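Local coordinates for protein 26S proteasome regulatory subunit RPN10 (Schizosaccharomyces pombe, PDB 2X5N) that protects ubiquitin chains against disassembly by deubiquitinating enzymes and so promotes protein degradation by the 26S proteasome, at residues I7-S12 and H76-R81; V136-I141 and Q153-A158. All coordinates share one frame; numbering follows the deposited sequence. Where two conformers were deposited one is given.

Contact 1 (I7-S12 and H76-R81)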
ATOM      1  N   ILE A   7      -1.111   0.476  -5.186  1.00  3.23           N
ATOM      2  CA  ILE A   7      -1.503   0.880  -3.846  1.00  3.44           C
ATOM      3  C   ILE A   7      -2.602  -0.069  -3.363  1.00  3.33           C
ATOM      4  O   ILE A   7      -3.621  -0.214  -4.006  1.00  4.25           O
ATOM      5  CB  ILE A   7      -1.962   2.368  -3.792  1.00  4.11           C
ATOM      6  CG1 ILE A   7      -0.832   3.289  -4.299  1.00  4.24           C
ATOM      7  CG2 ILE A   7      -2.338   2.694  -2.378  1.00  5.35           C
ATOM      8  CD1 ILE A   7      -1.209   4.724  -4.529  1.00  5.75           C
ATOM      9  N   LEU A   8      -2.334  -0.734  -2.243  1.00  3.54           N
ATOM     10  CA  LEU A   8      -3.190  -1.764  -1.696  1.00  4.09           C
ATOM     11  C   LEU A   8      -3.822  -1.254  -0.414  1.00  4.78           C
ATOM     12  O   LEU A   8      -3.118  -0.975   0.573  1.00  5.81           O
ATOM     13  CB  LEU A   8      -2.375  -3.020  -1.368  1.00  4.05           C
ATOM     14  CG  LEU A   8      -2.142  -4.003  -2.523  1.00  4.20           C
ATOM     15  CD1 LEU A   8      -1.577  -3.312  -3.777  1.00  5.47           C
ATOM     16  CD2 LEU A   8      -1.204  -5.123  -2.093  1.00  6.23           C
ATOM     17  N   ILE A   9      -5.142  -1.134  -0.430  1.00  3.87           N
ATOM     18  CA  ILE A   9      -5.888  -0.659   0.736  1.00  4.80           C
ATOM     19  C   ILE A   9      -6.494  -1.831   1.484  1.00  3.82           C
ATOM     20  O   ILE A   9      -6.920  -2.826   0.894  1.00  4.79           O
ATOM     21  CB  ILE A   9      -6.973   0.390   0.380  1.00  4.89           C
ATOM     22  CG1 ILE A   9      -8.034  -0.125  -0.611  1.00  6.10           C
ATOM     23  CG2 ILE A   9      -6.285   1.656  -0.133  1.00  6.77           C
ATOM     24  CD1 ILE A   9      -9.167   0.816  -0.742  1.00  7.61           C
ATOM     25  N   ASP A  10      -6.491  -1.704   2.800  1.00  3.67           N
ATOM     26  CA  ASP A  10      -7.133  -2.659   3.678  1.00  3.93           C
ATOM     27  C   ASP A  10      -8.592  -2.222   3.853  1.00  3.12           C
ATOM     28  O   ASP A  10      -8.873  -1.166   4.434  1.00  3.75           O
ATOM     29  CB  ASP A  10      -6.359  -2.719   5.003  1.00  3.89           C
ATOM     30  CG  ASP A  10      -6.821  -3.823   5.941  1.00  4.85           C
ATOM     31  OD1 ASP A  10      -7.970  -4.300   5.824  1.00  4.93           O
ATOM     32  OD2 ASP A  10      -6.009  -4.197   6.818  1.00  4.59           O
ATOM     33  N   ASN A  11      -9.505  -3.014   3.300  1.00  4.02           N
ATOM     34  CA  ASN A  11     -10.949  -2.803   3.506  1.00  4.95           C
ATOM     35  C   ASN A  11     -11.562  -3.954   4.294  1.00  4.68           C
ATOM     36  O   ASN A  11     -12.716  -4.324   4.054  1.00  5.98           O
ATOM     37  CB  ASN A  11     -11.687  -2.604   2.183  1.00  4.51           C
ATOM     38  CG  ASN A  11     -11.633  -3.821   1.300  1.00  4.24           C
ATOM     39  OD1 ASN A  11     -10.632  -4.527   1.275  1.00  5.76           O
ATOM     40  ND2 ASN A  11     -12.701  -4.055   0.531  1.00  5.21           N
ATOM     41  N   SER A  12     -10.798  -4.504   5.250  1.00  4.01           N
ATOM     42  CA  SER A  12     -11.324  -5.522   6.158  1.00  4.85           C
ATOM     43  C   SER A  12     -12.166  -4.910   7.271  1.00  4.96           C
ATOM     44  O   SER A  12     -12.168  -3.693   7.484  1.00  5.89           O
ATOM     45  CB  SER A  12     -10.195  -6.346   6.783  1.00  5.33           C
ATOM     46  OG  SER A  12      -9.544  -5.635   7.812  1.00  8.23           O
ATOM     47  N   HIS A  76     -15.955   4.207  -4.501  1.00 12.30           N
ATOM     48  CA  HIS A  76     -17.304   4.565  -4.126  1.00 14.20           C
ATOM     49  C   HIS A  76     -18.121   3.306  -3.976  1.00 13.27           C
ATOM     50  O   HIS A  76     -18.107   2.448  -4.868  1.00 15.06           O
ATOM     51  CB  HIS A  76     -17.946   5.450  -5.177  1.00 16.97           C
ATOM     52  CG  HIS A  76     -19.265   5.991  -4.740  1.00 19.81           C
ATOM     53  ND1 HIS A  76     -19.382   6.817  -3.648  1.00 18.82           N
ATOM     54  CD2 HIS A  76     -20.521   5.783  -5.196  1.00 24.11           C
ATOM     55  CE1 HIS A  76     -20.658   7.120  -3.461  1.00 20.57           C
ATOM     56  NE2 HIS A  76     -21.369   6.508  -4.392  1.00 21.24           N
ATOM     57  N   ASP A  77     -18.863   3.208  -2.876  1.00 13.77           N
ATOM     58  CA  ASP A  77     -19.631   1.994  -2.637  1.00 16.71           C
ATOM     59  C   ASP A  77     -18.898   0.727  -2.209  1.00 13.35           C
ATOM     60  O   ASP A  77     -19.471  -0.343  -2.197  1.00 14.87           O
ATOM     61  CB  ASP A  77     -20.861   1.774  -3.558  1.00 22.75           C
ATOM     62  CG  ASP A  77     -21.944   2.834  -3.406  1.00 27.26           C
ATOM     63  OD1 ASP A  77     -22.008   3.524  -2.369  1.00 25.29           O
ATOM     64  OD2 ASP A  77     -22.761   2.951  -4.347  1.00 31.52           O
ATOM     65  N   LEU A  78     -17.589   0.855  -1.964  1.00 13.93           N
ATOM     66  CA  LEU A  78     -16.751  -0.305  -1.695  1.00 11.82           C
ATOM     67  C   LEU A  78     -17.120  -0.883  -0.342  1.00  9.51           C
ATOM     68  O   LEU A  78     -17.133  -0.171   0.642  1.00  9.48           O
ATOM     69  CB  LEU A  78     -15.272   0.083  -1.683  1.00 10.32           C
ATOM     70  CG  LEU A  78     -14.286  -1.058  -1.486  1.00  8.82           C
ATOM     71  CD1 LEU A  78     -14.206  -1.943  -2.706  1.00 13.25           C
ATOM     72  CD2 LEU A  78     -12.914  -0.509  -1.171  1.00 10.74           C
ATOM     73  N   PRO A  79     -17.406  -2.190  -0.285  1.00  7.99           N
ATOM     74  CA  PRO A  79     -17.508  -2.798   1.034  1.00  9.12           C
ATOM     75  C   PRO A  79     -16.320  -2.712   1.954  1.00  6.40           C
ATOM     76  O   PRO A  79     -15.223  -2.945   1.437  1.00  7.66           O
ATOM     77  CB  PRO A  79     -18.088  -4.190   0.788  1.00  9.67           C
ATOM     78  CG  PRO A  79     -18.497  -4.189  -0.665  1.00 11.03           C
ATOM     79  CD  PRO A  79     -17.626  -3.177  -1.349  1.00 10.12           C
ATOM     80  N   VAL A  80     -16.514  -2.485   3.245  1.00  6.68           N
ATOM     81  CA  VAL A  80     -15.448  -2.506   4.227  1.00  6.63           C
ATOM     82  C   VAL A  80     -15.926  -3.499   5.285  1.00  6.28           C
ATOM     83  O   VAL A  80     -16.844  -3.208   6.054  1.00  8.29           O
ATOM     84  CB  VAL A  80     -15.189  -1.107   4.821  1.00  6.87           C
ATOM     85  CG1 VAL A  80     -14.030  -1.180   5.802  1.00  7.20           C
ATOM     86  CG2 VAL A  80     -14.857  -0.103   3.712  1.00  8.92           C
ATOM     87  N   ARG A  81     -15.357  -4.702   5.256  1.00  6.28           N
ATOM     88  CA  ARG A  81     -15.874  -5.849   6.000  1.00  6.61           C
ATOM     89  C   ARG A  81     -14.984  -7.056   5.732  1.00  5.40           C
ATOM     90  O   ARG A  81     -14.089  -7.000   4.895  1.00  5.86           O
ATOM     91  CB  ARG A  81     -17.308  -6.172   5.542  1.00  6.76           C
ATOM     92  CG  ARG A  81     -17.361  -6.631   4.085  1.00  6.56           C
ATOM     93  CD  ARG A  81     -18.775  -6.964   3.628  1.00  6.89           C
ATOM     94  NE  ARG A  81     -19.426  -7.944   4.496  1.00  6.12           N
ATOM     95  CZ  ARG A  81     -19.194  -9.250   4.470  1.00  7.53           C
ATOM     96  NH1 ARG A  81     -18.311  -9.768   3.623  1.00  8.33           N
ATOM     97  NH2 ARG A  81     -19.854 -10.044   5.305  1.00  8.38           N
TER

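Contact 2 (V136-I141 and Q153-A158)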
ATOM      1  N   VAL A 136      10.815  -6.070  -7.009  1.00  7.26           N
ATOM      2  CA  VAL A 136       9.638  -5.368  -6.557  1.00  5.31           C
ATOM      3  C   VAL A 136       9.864  -4.709  -5.219  1.00  4.74           C
ATOM      4  O   VAL A 136      10.087  -5.442  -4.264  1.00  6.41           O
ATOM      5  CB  VAL A 136       8.350  -6.206  -6.622  1.00  7.12           C
ATOM      6  CG1 VAL A 136       7.144  -5.380  -6.301  1.00  8.42           C
ATOM      7  CG2 VAL A 136       8.220  -6.895  -7.969  1.00  7.32           C
ATOM      8  N   ALA A 137       9.850  -3.388  -5.156  1.00  4.67           N
ATOM      9  CA  ALA A 137       9.971  -2.675  -3.894  1.00  4.92           C
ATOM     10  C   ALA A 137       8.633  -2.647  -3.187  1.00  4.88           C
ATOM     11  O   ALA A 137       7.584  -2.762  -3.822  1.00  5.20           O
ATOM     12  CB  ALA A 137      10.433  -1.264  -4.146  1.00  6.08           C
ATOM     13  N   ILE A 138       8.670  -2.496  -1.871  1.00  4.72           N
ATOM     14  CA  ILE A 138       7.441  -2.435  -1.109  1.00  5.05           C
ATOM     15  C   ILE A 138       7.595  -1.512   0.093  1.00  4.34           C
ATOM     16  O   ILE A 138       8.622  -1.524   0.785  1.00  4.84           O
ATOM     17  CB  ILE A 138       6.960  -3.836  -0.692  1.00  6.58           C
ATOM     18  CG1 ILE A 138       5.638  -3.744   0.090  1.00  8.46           C
ATOM     19  CG2 ILE A 138       8.050  -4.589   0.073  1.00  8.61           C
ATOM     20  CD1 ILE A 138       4.798  -4.982   0.040  1.00 11.69           C
ATOM     21  N   ASP A 139       6.558  -0.718   0.305  1.00  4.27           N
ATOM     22  CA  ASP A 139       6.364   0.063   1.512  1.00  3.88           C
ATOM     23  C   ASP A 139       5.103  -0.433   2.197  1.00  5.03           C
ATOM     24  O   ASP A 139       4.096  -0.703   1.552  1.00  5.34           O
ATOM     25  CB  ASP A 139       6.215   1.543   1.185  1.00  5.22           C
ATOM     26  CG  ASP A 139       7.372   2.062   0.411  1.00  5.81           C
ATOM     27  OD1 ASP A 139       8.520   1.795   0.826  1.00  6.83           O
ATOM     28  OD2 ASP A 139       7.133   2.738  -0.610  1.00  7.35           O
ATOM     29  N   ILE A 140       5.169  -0.543   3.512  0.61  3.48           N
ATOM     30  CA  ILE A 140       4.003  -0.929   4.296  0.61  4.19           C
ATOM     31  C   ILE A 140       3.693   0.158   5.299  0.61  3.67           C
ATOM     32  O   ILE A 140       4.576   0.617   6.009  0.61  4.17           O
ATOM     33  CB  ILE A 140       4.233  -2.240   5.043  0.61  5.57           C
ATOM     34  CG1 ILE A 140       4.412  -3.390   4.042  0.61  8.14           C
ATOM     35  CG2 ILE A 140       3.095  -2.528   5.990  0.61  7.77           C
ATOM     36  CD1 ILE A 140       4.806  -4.710   4.681  0.61 12.21           C
ATOM     37  N   ILE A 141       2.427   0.561   5.339  1.00  4.52           N
ATOM     38  CA  ILE A 141       1.909   1.510   6.335  1.00  4.03           C
ATOM     39  C   ILE A 141       1.114   0.646   7.304  1.00  3.95           C
ATOM     40  O   ILE A 141       0.074   0.110   6.946  1.00  4.36           O
ATOM     41  CB  ILE A 141       1.016   2.567   5.691  1.00  5.31           C
ATOM     42  CG1 ILE A 141       1.837   3.403   4.696  1.00  7.20           C
ATOM     43  CG2 ILE A 141       0.396   3.446   6.774  1.00  6.35           C
ATOM     44  CD1 ILE A 141       1.011   4.152   3.652  1.00 10.18           C
ATOM     45  N   GLN A 153       8.696  -5.903  10.340  1.00 20.21           N
ATOM     46  CA  GLN A 153      10.049  -5.367  10.241  1.00 22.61           C
ATOM     47  C   GLN A 153      10.957  -6.404   9.590  1.00 19.13           C
ATOM     48  O   GLN A 153      11.779  -6.078   8.742  1.00 15.45           O
ATOM     49  CB  GLN A 153      10.597  -4.961  11.615  1.00 31.51           C
ATOM     50  CG  GLN A 153      12.012  -4.386  11.580  1.00 33.64           C
ATOM     51  CD  GLN A 153      12.100  -3.057  10.857  1.00 28.68           C
ATOM     52  OE1 GLN A 153      11.421  -2.100  11.218  1.00 21.97           O
ATOM     53  NE2 GLN A 153      12.949  -2.987   9.838  1.00 32.93           N
ATOM     54  N   HIS A 154      10.805  -7.666   9.980  1.00 19.96           N
ATOM     55  CA  HIS A 154      11.586  -8.730   9.368  1.00 22.98           C
ATOM     56  C   HIS A 154      11.250  -8.896   7.883  1.00 17.58           C
ATOM     57  O   HIS A 154      12.121  -9.150   7.066  1.00 15.05           O
ATOM     58  CB  HIS A 154      11.348 -10.051  10.099  1.00 32.85           C
ATOM     59  CG  HIS A 154      11.646  -9.986  11.565  1.00 40.74           C
ATOM     60  ND1 HIS A 154      10.986 -10.759  12.497  1.00 42.74           N
ATOM     61  CD2 HIS A 154      12.527  -9.228  12.262  1.00 47.11           C
ATOM     62  CE1 HIS A 154      11.457 -10.491  13.702  1.00 48.30           C
ATOM     63  NE2 HIS A 154      12.391  -9.564  13.588  1.00 46.97           N
ATOM     64  N   PHE A 155       9.977  -8.758   7.547  1.00 15.59           N
ATOM     65  CA  PHE A 155       9.520  -8.803   6.166  1.00 14.33           C
ATOM     66  C   PHE A 155      10.201  -7.703   5.331  1.00 12.23           C
ATOM     67  O   PHE A 155      10.769  -7.960   4.262  1.00  9.89           O
ATOM     68  CB  PHE A 155       8.000  -8.637   6.150  1.00 14.18           C
ATOM     69  CG  PHE A 155       7.405  -8.449   4.761  1.00  9.95           C
ATOM     70  CD1 PHE A 155       7.018  -9.528   3.985  1.00 12.08           C
ATOM     71  CD2 PHE A 155       7.225  -7.182   4.248  1.00 13.42           C
ATOM     72  CE1 PHE A 155       6.470  -9.352   2.733  1.00 14.01           C
ATOM     73  CE2 PHE A 155       6.679  -6.995   2.991  1.00 16.67           C
ATOM     74  CZ  PHE A 155       6.307  -8.070   2.234  1.00 14.36           C
ATOM     75  N   ILE A 156      10.134  -6.472   5.814  1.00 10.64           N
ATOM     76  CA  ILE A 156      10.732  -5.374   5.067  1.00  9.63           C
ATOM     77  C   ILE A 156      12.246  -5.566   4.935  1.00  9.68           C
ATOM     78  O   ILE A 156      12.815  -5.306   3.891  1.00  8.60           O
ATOM     79  CB  ILE A 156      10.344  -4.010   5.684  1.00  9.17           C
ATOM     80  CG1 ILE A 156       8.863  -3.732   5.399  1.00 12.96           C
ATOM     81  CG2 ILE A 156      11.186  -2.897   5.076  1.00 14.95           C
ATOM     82  CD1 ILE A 156       8.585  -3.396   3.951  1.00 11.90           C
ATOM     83  N   ASP A 157      12.901  -6.032   5.992  1.00 11.60           N
ATOM     84  CA  ASP A 157      14.332  -6.249   5.948  1.00 12.66           C
ATOM     85  C   ASP A 157      14.679  -7.295   4.894  1.00 10.73           C
ATOM     86  O   ASP A 157      15.680  -7.165   4.202  1.00 12.36           O
ATOM     87  CB  ASP A 157      14.878  -6.703   7.316  1.00 20.00           C
ATOM     88  CG  ASP A 157      14.873  -5.599   8.344  1.00 24.78           C
ATOM     89  OD1 ASP A 157      14.890  -4.422   7.942  1.00 25.57           O
ATOM     90  OD2 ASP A 157      14.871  -5.920   9.554  1.00 28.46           O
ATOM     91  N   ALA A 158      13.829  -8.315   4.746  1.00  9.99           N
ATOM     92  CA  ALA A 158      14.081  -9.385   3.776  1.00 10.83           C
ATOM     93  C   ALA A 158      13.818  -8.955   2.332  1.00 10.25           C
ATOM     94  O   ALA A 158      14.417  -9.495   1.398  1.00 12.09           O
ATOM     95  CB  ALA A 158      13.245 -10.609   4.106  1.00 13.09           C
TER

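Contact 1 (I7-S12 and H76-R81)
Asn11 grips the 76-81 loop with side chain and backbone. ND2 of Asn11 donates to Pro79 O at 2.9 Å, nearly along the C=O axis, with the acceptor tilted 21° from the amide plane. Asn11 CG sits between the backbone N and the carbonyl carbon (chi1 64°), and the side chain crosses that of Leu78 at about a right angle. Arg81 N donates to Asn11 O at 2.9 Å, but tilted out of the carbonyl plane. The Val80 CA hydrogen points at the same oxygen, with Val80 CA 3.3 Å from Asn11 O. Ser12 CA lies 3.4 Å from Arg81 O in a second CA-H...O contact. Ile9 CD1 and Leu78 CD2 meet tip to tip at 4.0 Å. CG1 of Val80 packs against Ser12 O at 3.6 Å.

Behind this layer, Asp10 OD1 accepts from Ser12 N in an Asx turn and also from Ser12 OG. Asp10 OD2 is held by Ser115 OG and Gly114 N. Arg81 NH1 forms a salt bridge with Asp55. In metal-binding VWA domains this loop carries an Asp-x-Ser-x-Ser motif. Asp10 and Ser12 fit its first two places, but Trp14 occupies the last.

The contact ties the loop that follows strand 3-9 to the link between helices 68-75 and 86-98. Thr52 of strand 47-52 touches Asn11 and Leu78, while helix 24-42 supplies Val32 to Ile9 and Phe25 to Val80.

Contact 2 (V136-I141 and Q153-A158)
Phe155 and Ile156 of helix 151-159 meet Ile138 and Ile140 of strand 136-143 in a beta-alpha-beta crossover of the VWA fold. The helix leads on to the parallel strand 166-170. The segments run nearly antiparallel, at 158°, with their axes 9.4 Å apart. All four side chains are buried.

Phe155 CB points toward the strand, and CG is anti to the backbone N (chi1 171°). CB and CG have no partner on the strand within 4.2 Å; the contact is made by ring atoms CD2, CE2 and CZ. Phe155 CD2 lies 3.5 Å and Phe155 CE2 3.4 Å from Ile140 CD1. These two values apply to one of two deposited Ile140 conformers, and the tightness is doubtful. Phe155 CE2 also lies 4.0 Å from Ile138 CG2. At the tip, Phe155 CZ reaches Ile138 CD1 at 4.1 Å. Both isoleucine side chains cross Phe155 at about a right angle, and their methyls approach the ring obliquely.

Helix 86-98 adds Ile90 beside Phe155 and Ile138, and helix 121-133 adds Ala128 and Met131. Asp139 points away from the helix. It forms a salt bridge with Arg108 and a hydrogen bond with His166.

The side chains of Ile156 and Ile140 slide past each other in opposite directions. Ile156 CD1 is 4.1 Å from both Ile140 CD1 and Ile138 CG2, and it rests 3.7 Å from the backbone oxygen Ile138 O.

The two contacts share one mixed sheet and lie on opposite sides of the centre of the chain. Their centres are 21 Å apart. Their nearest atoms are about 6 Å apart and do not touch. Strand 3-9 serves contact 1 and strand 136-143 serves contact 2, with the parallel strand 106-113 between them. They come in series along the chain: contact 1 is complete before contact 2 begins. Contact 1 joins two loops, one at the end of strand 3-9, mainly by polar bonds. Contact 2 packs helix 151-159 on strand 136-143 by apolar packing alone. Both lie in the same VWA domain.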